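Local structure of NleG5-1 effector (Enterobacteria phage YYZ-2008, 5VGC) at residues Val4-Pro8 / Gln38-Gly42; Ser111-Leu115 / Val177-Ala181; Val154-Met160 / Ile190-Val196. The protein belongs to the NleG family of type III secreted effectors, probably acts as a RING-type ubiquitin-protein ligase and binds calcium ions. The protein carries 1 engineered substitution. All blocks are in the same frame, centred on the assembly; numbering follows the deposited sequence.

Contact 1: residues Val4-Pro8 / Gln38-Gly42; sequences VDLTP and QIRLG
Val4 and Leu6 bond to the backbone N and O of Arg40, and residues 4-7 run along strand 37-41 in nearly the same direction, 15° apart. The backbone bonds follow the parallel pattern: Arg40 N donates to Val4 O (2.8 Å) within the plane of that carbonyl, and Leu6 N returns to Arg40 O (2.8 Å) along an almost straight N-H...O line of 178°. A weak bond from Val4 N to Gln38 O (3.4 Å) precedes them. Asp5 and Arg40 form a single bridge; from Thr7 the chain enters a 3-10 segment.

One side-chain hydrogen bond marks that turn. The hydroxyl OG1 of Thr7 donates to a lone pair of Gly42 O (2.9 Å), in the carbonyl plane, while its methyl CG2 lies beside Gly42 CA (3.7 Å). Thr7 thus spans the end of the strand, where Gly42 has a positive phi.

Apolar contacts gather on the face carrying Leu6, Ile39 and Leu41. Leu6 CD1 rests on Ile39 CG2 (3.7 Å), the two side chains crossing at a slant, and CB of Leu6 meets Leu41 CD2 (3.6 Å). With CG opposite the carbonyl carbon (chi1 -58°), CG and CD1 of Leu6 lie on the side of Ile39 CG2, leaving CB to Leu41. On the other face Asp5 CB packs on Arg40 CB (3.8 Å), whereas their charged ends stay apart.

Strand 37-41 is an outermost strand of the three-stranded sheet within this chain. Segment 4-8 lies along its outer border, while Ile39 is hydrogen-bonded through its backbone to Val46 of strand 44-50, and Leu41 reaches Tyr77 and Ile81 of helix 68-85.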
loop_
_atom_site.group_PDB
_atom_site.type_symbol
_atom_site.label_atom_id
_atom_site.label_comp_id
_atom_site.label_asym_id
_atom_site.label_seq_id
_atom_site.Cartn_x
_atom_site.Cartn_y
_atom_site.Cartn_z
ATOM N N VAL A 4 9.163 18.493 34.035
ATOM C CA VAL A 4 7.946 17.809 34.585
ATOM C C VAL A 4 8.352 16.590 35.428
ATOM O O VAL A 4 9.181 15.798 35.001
ATOM C CB VAL A 4 6.970 17.380 33.452
ATOM C CG1 VAL A 4 5.769 16.624 34.020
ATOM C CG2 VAL A 4 6.518 18.585 32.634
ATOM N N ASP A 5 7.757 16.448 36.617
ATOM C CA ASP A 5 7.972 15.260 37.465
ATOM C C ASP A 5 6.701 14.416 37.613
ATOM O O ASP A 5 5.604 14.942 37.834
ATOM C CB ASP A 5 8.531 15.641 38.843
ATOM C CG ASP A 5 7.505 16.291 39.749
ATOM O OD1 ASP A 5 6.797 17.209 39.284
ATOM O OD2 ASP A 5 7.409 15.883 40.933
ATOM N N LEU A 6 6.873 13.104 37.484
ATOM C CA LEU A 6 5.783 12.141 37.609
ATOM C C LEU A 6 5.929 11.184 38.799
ATOM O O LEU A 6 5.080 10.299 38.980
ATOM C CB LEU A 6 5.634 11.355 36.301
ATOM C CG LEU A 6 5.370 12.208 35.059
ATOM C CD1 LEU A 6 5.303 11.325 33.818
ATOM C CD2 LEU A 6 4.098 13.032 35.212
ATOM N N THR A 7 6.973 11.367 39.615
ATOM C CA THR A 7 7.146 10.606 40.863
ATOM C C THR A 7 5.852 10.570 41.701
ATOM O O THR A 7 5.451 9.484 42.137
ATOM C CB THR A 7 8.326 11.131 41.724
ATOM O OG1 THR A 7 9.428 11.498 40.880
ATOM C CG2 THR A 7 8.771 10.071 42.729
ATOM N N PRO A 8 5.185 11.740 41.907
ATOM C CA PRO A 8 3.829 11.760 42.478
ATOM C C PRO A 8 2.888 10.619 42.044
ATOM O O PRO A 8 2.161 10.080 42.886
ATOM C CB PRO A 8 3.263 13.106 41.982
ATOM C CG PRO A 8 4.449 13.975 41.734
ATOM C CD PRO A 8 5.689 13.122 41.740
ATOM N N GLN A 38 11.898 16.761 29.302
ATOM C CA GLN A 38 12.634 16.029 30.340
ATOM C C GLN A 38 11.684 15.689 31.486
ATOM O O GLN A 38 11.263 16.578 32.234
ATOM C CB GLN A 38 13.849 16.824 30.851
ATOM C CG GLN A 38 15.130 16.613 30.043
ATOM C CD GLN A 38 15.811 15.272 30.306
ATOM O OE1 GLN A 38 15.719 14.701 31.398
ATOM N NE2 GLN A 38 16.507 14.767 29.298
ATOM N N ILE A 39 11.355 14.403 31.605
ATOM C CA ILE A 39 10.489 13.895 32.665
ATOM C C ILE A 39 11.339 13.310 33.800
ATOM O O ILE A 39 12.329 12.608 33.548
ATOM C CB ILE A 39 9.464 12.866 32.108
ATOM C CG1 ILE A 39 8.362 13.609 31.342
ATOM C CG2 ILE A 39 8.844 12.017 33.227
ATOM C CD1 ILE A 39 7.422 12.720 30.560
ATOM N N ARG A 40 10.941 13.621 35.039
ATOM C CA ARG A 40 11.526 13.038 36.253
ATOM C C ARG A 40 10.635 11.913 36.773
ATOM O O ARG A 40 9.429 12.102 36.934
ATOM C CB ARG A 40 11.666 14.101 37.351
ATOM C CG ARG A 40 12.583 13.700 38.501
ATOM C CD ARG A 40 12.620 14.763 39.590
ATOM N NE ARG A 40 13.081 16.058 39.086
ATOM C CZ ARG A 40 14.346 16.375 38.803
ATOM N NH1 ARG A 40 15.337 15.495 38.964
ATOM N NH2 ARG A 40 14.630 17.592 38.349
ATOM N N LEU A 41 11.231 10.755 37.045
ATOM C CA LEU A 41 10.511 9.622 37.647
ATOM C C LEU A 41 11.392 9.000 38.701
ATOM O O LEU A 41 12.506 8.584 38.398
ATOM C CB LEU A 41 10.161 8.577 36.584
ATOM C CG LEU A 41 8.830 8.746 35.861
ATOM C CD1 LEU A 41 8.838 7.851 34.639
ATOM C CD2 LEU A 41 7.676 8.384 36.781
ATOM N N GLY A 42 10.892 8.928 39.933
ATOM C CA GLY A 42 11.743 8.692 41.099
ATOM C C GLY A 42 12.726 9.847 41.143
ATOM O O GLY A 42 12.315 11.009 41.217
#

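Contact 2: residues Ser111-Leu115 / Val177-Ala181; sequences SNYQL and VKTRA. With CA (calcium ion), chain E.
Arg180 is the C' residue of the Schellman motif that ends helix 170-178, and from this turn its side chain reaches across to Ser111 and Asn112 at the beginning of segment 111-115. Its positive phi belongs to the motif, in which Ala181 N bonds back to Leu176 O and Arg180 N to Val177 O. The carbonyl O of Arg180 is turned away from the guanidinium and binds a calcium ion at 2.5 Å, which also holds a water molecule.

The chain of Arg180 bends at chi2 (76°) and is extended beyond it, which carries the guanidinium along the side of Ser111. There NE donates to Ser111 OG (2.8 Å) in a nearly straight bond, N-H...O 174°, with the oxygen almost exactly in the guanidinium plane. Arg180 CG passes Ser111 OG at 3.4 Å. The same hydroxyl has weak bonds to Met107 O and Asp108 O. On the next arm, NH2 makes a weak, bent bond to Asn112 OD1 (3.2 Å), the amide being turned 62° from the guanidinium. The third donor, NH1, folds back on its own segment to Lys178 O (2.9 Å), tilted from the planes of both groups.

Beside this polar group, Leu115 CD1 packs on Val177 CG1 (3.5 Å), the two side chains sliding past each other in opposite directions. Val177 also reaches Leu118 and Ile122 further along helix 111-125. On another side of that helix, Tyr113 and Gln114 pack against Gly88 and Tyr56 of the second subunit.

The guanidinium is thus held by a hydroxyl and a peptide oxygen, with a weak bond to an amide. The peptide oxygen lies at the C-terminal end of a helix, where a positive charge would be expected to be favourable. One residue therefore bonds to segment 111-115 through its side chain and to calcium through its carbonyl.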
loop_
_atom_site.group_PDB
_atom_site.type_symbol
_atom_site.label_atom_id
_atom_site.label_comp_id
_atom_site.label_asym_id
_atom_site.label_seq_id
_atom_site.Cartn_x
_atom_site.Cartn_y
_atom_site.Cartn_z
ATOM N N SER A 111 8.013 -9.039 -5.159
ATOM C CA SER A 111 9.275 -9.250 -5.884
ATOM C C SER A 111 10.040 -10.531 -5.452
ATOM O O SER A 111 10.595 -11.274 -6.333
ATOM C CB SER A 111 10.154 -8.005 -5.785
ATOM O OG SER A 111 10.516 -7.710 -4.445
ATOM N N ASN A 112 10.029 -10.834 -4.139
ATOM C CA ASN A 112 10.645 -12.052 -3.588
ATOM C C ASN A 112 10.290 -13.323 -4.374
ATOM O O ASN A 112 11.112 -14.224 -4.524
ATOM C CB ASN A 112 10.250 -12.293 -2.117
ATOM C CG ASN A 112 10.663 -11.154 -1.175
ATOM O OD1 ASN A 112 10.811 -9.983 -1.557
ATOM N ND2 ASN A 112 10.839 -11.502 0.073
ATOM N N TYR A 113 9.056 -13.395 -4.852
ATOM C CA TYR A 113 8.597 -14.579 -5.562
ATOM C C TYR A 113 9.057 -14.581 -7.018
ATOM O O TYR A 113 9.251 -15.620 -7.634
ATOM C CB TYR A 113 7.074 -14.711 -5.379
ATOM C CG TYR A 113 6.718 -14.711 -3.882
ATOM C CD1 TYR A 113 6.817 -15.871 -3.118
ATOM C CD2 TYR A 113 6.315 -13.535 -3.234
ATOM C CE1 TYR A 113 6.516 -15.870 -1.772
ATOM C CE2 TYR A 113 6.016 -13.520 -1.887
ATOM C CZ TYR A 113 6.112 -14.691 -1.156
ATOM O OH TYR A 113 5.811 -14.691 0.191
ATOM N N GLN A 114 9.223 -13.381 -7.586
ATOM C CA GLN A 114 9.587 -13.210 -9.015
ATOM C C GLN A 114 11.133 -13.171 -9.265
ATOM O O GLN A 114 11.634 -13.293 -10.419
ATOM C CB GLN A 114 9.001 -11.886 -9.469
ATOM C CG GLN A 114 7.489 -11.822 -9.434
ATOM C CD GLN A 114 6.943 -10.471 -9.825
ATOM O OE1 GLN A 114 7.694 -9.501 -9.998
ATOM N NE2 GLN A 114 5.627 -10.395 -9.975
ATOM N N LEU A 115 11.854 -12.975 -8.176
ATOM C CA LEU A 115 13.264 -12.627 -8.266
ATOM C C LEU A 115 14.140 -13.657 -8.997
ATOM O O LEU A 115 14.916 -13.305 -9.910
ATOM C CB LEU A 115 13.847 -12.363 -6.870
ATOM C CG LEU A 115 15.201 -11.697 -6.834
ATOM C CD1 LEU A 115 15.115 -10.247 -7.307
ATOM C CD2 LEU A 115 15.762 -11.752 -5.421
ATOM N N VAL A 177 17.509 -4.952 -10.364
ATOM C CA VAL A 177 16.497 -5.932 -9.959
ATOM C C VAL A 177 16.604 -6.241 -8.451
ATOM O O VAL A 177 15.592 -6.163 -7.718
ATOM C CB VAL A 177 16.581 -7.218 -10.820
ATOM C CG1 VAL A 177 15.739 -8.356 -10.236
ATOM C CG2 VAL A 177 16.147 -6.910 -12.232
ATOM N N LYS A 178 17.815 -6.556 -7.979
ATOM C CA LYS A 178 18.000 -6.876 -6.558
ATOM C C LYS A 178 17.617 -5.752 -5.595
ATOM O O LYS A 178 17.164 -6.018 -4.488
ATOM C CB LYS A 178 19.414 -7.349 -6.290
ATOM C CG LYS A 178 19.701 -8.758 -6.832
ATOM C CD LYS A 178 21.094 -9.169 -6.401
ATOM C CE LYS A 178 21.483 -10.566 -6.803
ATOM N NZ LYS A 178 22.824 -10.845 -6.214
ATOM N N THR A 179 17.788 -4.499 -6.010
ATOM C CA THR A 179 17.352 -3.357 -5.212
ATOM C C THR A 179 15.903 -2.974 -5.516
ATOM O O THR A 179 15.435 -1.963 -5.010
ATOM C CB THR A 179 18.261 -2.115 -5.407
ATOM O OG1 THR A 179 18.195 -1.654 -6.762
ATOM C CG2 THR A 179 19.713 -2.424 -5.034
ATOM N N ARG A 180 15.180 -3.759 -6.332
ATOM C CA ARG A 180 13.788 -3.435 -6.666
ATOM C C ARG A 180 13.649 -1.999 -7.239
ATOM O O ARG A 180 12.608 -1.338 -7.074
ATOM C CB ARG A 180 12.875 -3.635 -5.420
ATOM C CG ARG A 180 12.512 -5.080 -5.100
ATOM C CD ARG A 180 13.648 -5.868 -4.459
ATOM N NE ARG A 180 13.206 -7.210 -4.048
ATOM C CZ ARG A 180 13.981 -8.126 -3.462
ATOM N NH1 ARG A 180 15.265 -7.870 -3.218
ATOM N NH2 ARG A 180 13.475 -9.310 -3.124
ATOM N N ALA A 181 14.689 -1.529 -7.934
ATOM C CA ALA A 181 14.691 -0.162 -8.464
ATOM C C ALA A 181 13.835 -0.093 -9.712
ATOM O O ALA A 181 13.669 -1.087 -10.446
ATOM C CB ALA A 181 16.097 0.293 -8.813
HETATM CA CA CA E . 10.442 -0.316 -6.531
HETATM O O HOH W 1 9.924 -0.442 -8.801
#

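Contact 3: residues Val154-Met160 / Ile190-Val196; sequences VFMRNSM and IAVSMIV
Arg157 leans over the 3-10 turn 192-194 and meets backbone oxygens along most of its length. At its root the backbone N donates to Met194 O (2.8 Å), and CB and CG remain near that oxygen, CG at 3.6 Å. CD lies near Ser193 O and, at 4.1 Å, the Val196 methyl CG1. Here the chain bends (chi3 75°), turning NE toward Ser162 O, its hydrogen-bond partner outside the two segments, while NH1 donates to Ser193 O (3.0 Å) from above the plane of that carbonyl, 54° out of it. Met160 O lies over one face of the guanidinium without bonding to it.

On the strand itself Val196 N donates to Phe155 O (3.2 Å), and a water bridges the same two residues by accepting from Phe155 N and donating to Val196 O. Met156 and Ile195 form an antiparallel non-hydrogen-bonded pair, and both side chains touch Leu173 of helix 170-178. Beyond the strand, Met160 CE touches Met194 CE (3.5 Å), the two thioether chains crossing at about a right angle, and Asn54 of the second subunit packs on Met160.

The chemistry is that of a cation shared among peptide carbonyls: the guanidinium bonds to Ser193 O and Ser162 O, thereby tying the turn 192-194 to the loop that follows strand 152-157.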
loop_
_atom_site.group_PDB
_atom_site.type_symbol
_atom_site.label_atom_id
_atom_site.label_comp_id
_atom_site.label_asym_id
_atom_site.label_seq_id
_atom_site.Cartn_x
_atom_site.Cartn_y
_atom_site.Cartn_z
ATOM N N VAL A 154 23.118 -7.068 -21.678
ATOM C CA VAL A 154 21.756 -7.606 -21.714
ATOM C C VAL A 154 20.801 -6.586 -22.343
ATOM O O VAL A 154 20.878 -5.370 -22.028
ATOM C CB VAL A 154 21.224 -7.914 -20.307
ATOM C CG1 VAL A 154 19.845 -8.558 -20.378
ATOM C CG2 VAL A 154 22.173 -8.812 -19.518
ATOM N N PHE A 155 19.908 -7.074 -23.223
ATOM C CA PHE A 155 18.934 -6.197 -23.874
ATOM C C PHE A 155 17.719 -6.038 -22.968
ATOM O O PHE A 155 17.159 -7.042 -22.524
ATOM C CB PHE A 155 18.456 -6.760 -25.234
ATOM C CG PHE A 155 19.383 -6.489 -26.397
ATOM C CD1 PHE A 155 20.013 -5.265 -26.569
ATOM C CD2 PHE A 155 19.601 -7.471 -27.349
ATOM C CE1 PHE A 155 20.846 -5.038 -27.667
ATOM C CE2 PHE A 155 20.443 -7.247 -28.429
ATOM C CZ PHE A 155 21.062 -6.030 -28.589
ATOM N N MET A 156 17.306 -4.794 -22.705
ATOM C CA MET A 156 16.048 -4.574 -21.961
ATOM C C MET A 156 15.156 -3.573 -22.675
ATOM O O MET A 156 15.626 -2.523 -23.141
ATOM C CB MET A 156 16.306 -4.081 -20.527
ATOM C CG MET A 156 15.041 -3.943 -19.689
ATOM S SD MET A 156 15.355 -3.324 -18.033
ATOM C CE MET A 156 15.497 -4.836 -17.163
ATOM N N ARG A 157 13.871 -3.901 -22.738
ATOM C CA ARG A 157 12.895 -3.036 -23.371
ATOM C C ARG A 157 12.699 -1.740 -22.583
ATOM O O ARG A 157 12.808 -1.747 -21.360
ATOM C CB ARG A 157 11.556 -3.749 -23.529
ATOM C CG ARG A 157 11.645 -4.852 -24.567
ATOM C CD ARG A 157 10.584 -5.906 -24.394
ATOM N NE ARG A 157 9.288 -5.438 -24.845
ATOM C CZ ARG A 157 8.157 -6.093 -24.663
ATOM N NH1 ARG A 157 8.137 -7.264 -24.020
ATOM N NH2 ARG A 157 7.039 -5.558 -25.131
ATOM N N ASN A 158 12.418 -0.645 -23.302
ATOM C CA ASN A 158 12.227 0.660 -22.691
ATOM C C ASN A 158 11.024 0.757 -21.763
ATOM O O ASN A 158 10.992 1.614 -20.888
ATOM C CB ASN A 158 12.136 1.760 -23.757
ATOM C CG ASN A 158 13.481 2.095 -24.360
ATOM O OD1 ASN A 158 14.451 1.322 -24.216
ATOM N ND2 ASN A 158 13.553 3.244 -25.045
ATOM N N SER A 159 10.047 -0.119 -21.954
ATOM C CA SER A 159 8.870 -0.199 -21.100
ATOM C C SER A 159 8.143 -1.538 -21.306
ATOM O O SER A 159 8.523 -2.324 -22.161
ATOM C CB SER A 159 7.936 0.980 -21.375
ATOM O OG SER A 159 7.219 0.786 -22.592
ATOM N N MET A 160 7.093 -1.778 -20.525
ATOM C CA MET A 160 6.323 -3.021 -20.592
ATOM C C MET A 160 5.959 -3.443 -22.017
ATOM O O MET A 160 6.083 -4.617 -22.357
ATOM C CB MET A 160 5.052 -2.927 -19.735
ATOM C CG MET A 160 4.488 -4.287 -19.338
ATOM S SD MET A 160 5.672 -5.312 -18.443
ATOM C CE MET A 160 5.462 -4.652 -16.784
ATOM N N ILE A 190 10.688 -3.474 -13.052
ATOM C CA ILE A 190 11.369 -4.317 -14.023
ATOM C C ILE A 190 10.820 -5.745 -13.932
ATOM O O ILE A 190 10.826 -6.311 -12.849
ATOM C CB ILE A 190 12.902 -4.308 -13.799
ATOM C CG1 ILE A 190 13.445 -2.890 -13.993
ATOM C CG2 ILE A 190 13.553 -5.291 -14.740
ATOM C CD1 ILE A 190 14.933 -2.762 -13.967
ATOM N N ALA A 191 10.376 -6.307 -15.064
ATOM C CA ALA A 191 9.722 -7.624 -15.118
ATOM C C ALA A 191 10.282 -8.490 -16.243
ATOM O O ALA A 191 10.695 -7.944 -17.266
ATOM C CB ALA A 191 8.230 -7.422 -15.328
ATOM N N VAL A 192 10.271 -9.825 -16.067
ATOM C CA VAL A 192 10.830 -10.776 -17.058
ATOM C C VAL A 192 10.588 -10.434 -18.535
ATOM O O VAL A 192 11.530 -10.456 -19.357
ATOM C CB VAL A 192 10.387 -12.268 -16.874
ATOM C CG1 VAL A 192 11.381 -13.046 -16.055
ATOM C CG2 VAL A 192 8.993 -12.401 -16.310
ATOM N N SER A 193 9.344 -10.111 -18.870
ATOM C CA SER A 193 8.986 -9.843 -20.263
ATOM C C SER A 193 9.784 -8.667 -20.878
ATOM O O SER A 193 9.945 -8.601 -22.101
ATOM C CB SER A 193 7.491 -9.607 -20.384
ATOM O OG SER A 193 7.133 -8.615 -19.469
ATOM N N MET A 194 10.282 -7.760 -20.032
ATOM C CA MET A 194 11.179 -6.685 -20.503
ATOM C C MET A 194 12.574 -7.155 -20.939
ATOM O O MET A 194 13.236 -6.433 -21.707
ATOM C CB MET A 194 11.328 -5.584 -19.446
ATOM C CG MET A 194 10.052 -4.809 -19.153
ATOM S SD MET A 194 10.240 -3.851 -17.637
ATOM C CE MET A 194 8.566 -3.283 -17.435
ATOM N N ILE A 195 13.004 -8.333 -20.451
ATOM C CA ILE A 195 14.342 -8.858 -20.719
ATOM C C ILE A 195 14.238 -9.687 -21.968
ATOM O O ILE A 195 13.290 -10.454 -22.102
ATOM C CB ILE A 195 14.881 -9.780 -19.605
ATOM C CG1 ILE A 195 14.634 -9.194 -18.222
ATOM C CG2 ILE A 195 16.368 -10.031 -19.764
ATOM C CD1 ILE A 195 15.274 -7.868 -17.986
ATOM N N VAL A 196 15.191 -9.525 -22.885
ATOM C CA VAL A 196 15.153 -10.238 -24.169
ATOM C C VAL A 196 16.539 -10.679 -24.608
ATOM O O VAL A 196 17.534 -10.022 -24.278
ATOM C CB VAL A 196 14.492 -9.387 -25.291
ATOM C CG1 VAL A 196 13.036 -9.096 -24.966
ATOM C CG2 VAL A 196 15.217 -8.075 -25.523
HETATM O O HOH W 2 20.193 -9.694 -24.310
#

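In the fold
Contacts 2 and 3 form one neighbourhood in the NleG family region, their centres 14 Å apart and their segments alternating along the chain. They meet where Val177 CG2 touches Ile190 CG2 at 4.0 Å, and both reach the second subunit. The calcium ion bound by Arg180 O in contact 2 is near contact 3 as well, about 8 Å from the Ile190 side chain. Contact 1 belongs to a separate N-terminal part: its centre is 49 Å from that of contact 2 and 61 Å from that of contact 3, on the opposite side of the chain's centre from the latter and away from the annotated calcium sites.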